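Local coordinates for protein Phosphoglucosamine/phosphogalactosamine mutase (Sulfolobus tokodaii, PDB 2F7L) that interconverts the 6-phosphates and 1-phosphates of glucosamine and galactosamine, a magnesium-dependent step toward UDP-N-acetylglucosamine and UDP-N-acetylgalactosamine, at residues K28-F33 / N122-L127. Residues are numbered along the deposited sequence; the frame is centred on the assembly and turned at random.
Sequences KAIGTF and NEIEDL
Phe33 packs on Ile124 where helices 20-34 and 118-130 of the alpha/beta/alpha domain I meet; the axes of segments 28-33 and 122-127 come within 8.5 Å, their N-to-C directions 123° apart. From Phe33 CB, which lies 4.1 Å from Leu127 CD1 and also touches Ile124 CG1, the side chain runs out over Ile124. Chi1 (166°) sets CG anti to the backbone N, and beyond it the ring has one face toward this isoleucine: CG sits 3.8 Å from Ile124 CG1, which makes a CH-pi contact with the ring, while CD2 meets Ile124 CD1 nearer the rim. On the other flank CD1 and CE1 present their edge to the Glu123 carboxylate, CE1 lying 3.2 Å from Glu123 OE1, with the two planes 56° apart. An alanine in place of Phe33 would probably leave Ile124 CG1 without its aromatic cover and the Glu123 carboxylate without the ring edge beside it. Ile124 CD1 also reaches Ile30 CG1, and Ile30 in turn packs on Ile106 and Val108 of strand 103-109, linking the helix pair to the sheet. Where the backbones come nearest, the small Ala29 places CB 4.1 Å from Leu127 CB, and Leu127 CD1 lies against Ala29 O and Thr32 CG2. No hydrogen bond joins the two segments, which are held mainly by apolar packing.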
loop_
_atom_site.group_PDB
_atom_site.type_symbol
_atom_site.label_atom_id
_atom_site.label_comp_id
_atom_site.label_asym_id
_atom_site.label_seq_id
_atom_site.Cartn_x
_atom_site.Cartn_y
_atom_site.Cartn_z
ATOM N N LYS A 28 -4.151 -18.216 -17.839
ATOM C CA LYS A 28 -4.016 -19.661 -17.980
ATOM C C LYS A 28 -2.841 -20.034 -17.073
ATOM O O LYS A 28 -2.816 -21.105 -16.451
ATOM C CB LYS A 28 -3.636 -20.056 -19.412
ATOM C CG LYS A 28 -4.315 -19.319 -20.537
ATOM C CD LYS A 28 -5.502 -20.073 -21.063
ATOM C CE LYS A 28 -5.497 -20.084 -22.575
ATOM N NZ LYS A 28 -4.517 -21.035 -23.148
ATOM N N ALA A 29 -1.856 -19.141 -17.030
ATOM C CA ALA A 29 -0.670 -19.353 -16.215
ATOM C C ALA A 29 -1.050 -19.322 -14.742
ATOM O O ALA A 29 -0.704 -20.232 -13.998
ATOM C CB ALA A 29 0.381 -18.279 -16.520
ATOM N N ILE A 30 -1.776 -18.282 -14.331
ATOM C CA ILE A 30 -2.195 -18.151 -12.942
ATOM C C ILE A 30 -3.062 -19.336 -12.569
ATOM O O ILE A 30 -2.910 -19.912 -11.493
ATOM C CB ILE A 30 -2.987 -16.844 -12.701
ATOM C CG1 ILE A 30 -2.050 -15.636 -12.847
ATOM C CG2 ILE A 30 -3.595 -16.847 -11.296
ATOM C CD1 ILE A 30 -2.772 -14.288 -12.996
ATOM N N GLY A 31 -3.955 -19.713 -13.474
ATOM C CA GLY A 31 -4.828 -20.829 -13.211
ATOM C C GLY A 31 -4.064 -22.136 -13.138
ATOM O O GLY A 31 -4.334 -22.991 -12.275
ATOM N N THR A 32 -3.110 -22.310 -14.043
ATOM C CA THR A 32 -2.342 -23.525 -14.030
ATOM C C THR A 32 -1.549 -23.575 -12.725
ATOM O O THR A 32 -1.376 -24.638 -12.131
ATOM C CB THR A 32 -1.393 -23.582 -15.223
ATOM O OG1 THR A 32 -2.156 -23.690 -16.432
ATOM C CG2 THR A 32 -0.472 -24.759 -15.092
ATOM N N PHE A 33 -1.084 -22.416 -12.276
ATOM C CA PHE A 33 -0.316 -22.295 -11.046
ATOM C C PHE A 33 -1.089 -22.715 -9.786
ATOM O O PHE A 33 -0.542 -23.338 -8.879
ATOM C CB PHE A 33 0.133 -20.854 -10.899
ATOM C CG PHE A 33 0.647 -20.519 -9.540
ATOM C CD1 PHE A 33 1.923 -20.911 -9.150
ATOM C CD2 PHE A 33 -0.139 -19.781 -8.648
ATOM C CE1 PHE A 33 2.419 -20.572 -7.898
ATOM C CE2 PHE A 33 0.352 -19.434 -7.379
ATOM C CZ PHE A 33 1.632 -19.831 -7.008
ATOM N N ASN A 122 7.747 -16.071 -10.454
ATOM C CA ASN A 122 8.617 -16.731 -11.412
ATOM C C ASN A 122 7.971 -17.993 -11.943
ATOM O O ASN A 122 8.093 -18.304 -13.129
ATOM C CB ASN A 122 9.952 -17.095 -10.768
ATOM C CG ASN A 122 10.743 -15.884 -10.307
ATOM O OD1 ASN A 122 11.603 -16.017 -9.450
ATOM N ND2 ASN A 122 10.472 -14.704 -10.880
ATOM N N GLU A 123 7.304 -18.740 -11.071
ATOM C CA GLU A 123 6.655 -19.955 -11.538
ATOM C C GLU A 123 5.622 -19.582 -12.603
ATOM O O GLU A 123 5.578 -20.157 -13.682
ATOM C CB GLU A 123 5.996 -20.684 -10.372
ATOM C CG GLU A 123 6.991 -21.307 -9.415
ATOM C CD GLU A 123 6.342 -21.900 -8.170
ATOM O OE1 GLU A 123 5.153 -22.289 -8.230
ATOM O OE2 GLU A 123 7.033 -21.991 -7.133
ATOM N N ILE A 124 4.802 -18.593 -12.292
ATOM C CA ILE A 124 3.782 -18.132 -13.216
ATOM C C ILE A 124 4.434 -17.626 -14.499
ATOM O O ILE A 124 3.982 -17.937 -15.600
ATOM C CB ILE A 124 2.936 -17.000 -12.564
ATOM C CG1 ILE A 124 2.036 -17.600 -11.479
ATOM C CG2 ILE A 124 2.156 -16.236 -13.637
ATOM C CD1 ILE A 124 1.277 -16.581 -10.663
ATOM N N GLU A 125 5.495 -16.841 -14.336
ATOM C CA GLU A 125 6.235 -16.283 -15.460
ATOM C C GLU A 125 6.746 -17.413 -16.376
ATOM O O GLU A 125 6.625 -17.324 -17.597
ATOM C CB GLU A 125 7.390 -15.449 -14.924
ATOM C CG GLU A 125 7.557 -14.066 -15.549
ATOM C CD GLU A 125 7.777 -12.961 -14.490
ATOM O OE1 GLU A 125 8.483 -13.227 -13.483
ATOM O OE2 GLU A 125 7.252 -11.827 -14.665
ATOM N N ASP A 126 7.295 -18.477 -15.784
ATOM C CA ASP A 126 7.796 -19.609 -16.563
ATOM C C ASP A 126 6.638 -20.243 -17.325
ATOM O O ASP A 126 6.737 -20.465 -18.530
ATOM C CB ASP A 126 8.435 -20.674 -15.662
ATOM C CG ASP A 126 8.965 -21.873 -16.466
ATOM O OD1 ASP A 126 9.872 -21.648 -17.300
ATOM O OD2 ASP A 126 8.478 -23.024 -16.287
ATOM N N LEU A 127 5.555 -20.555 -16.607
ATOM C CA LEU A 127 4.351 -21.139 -17.198
ATOM C C LEU A 127 3.891 -20.286 -18.359
ATOM O O LEU A 127 3.636 -20.785 -19.449
ATOM C CB LEU A 127 3.237 -21.227 -16.161
ATOM C CG LEU A 127 3.589 -22.218 -15.057
ATOM C CD1 LEU A 127 2.557 -22.201 -13.971
ATOM C CD2 LEU A 127 3.705 -23.597 -15.673
#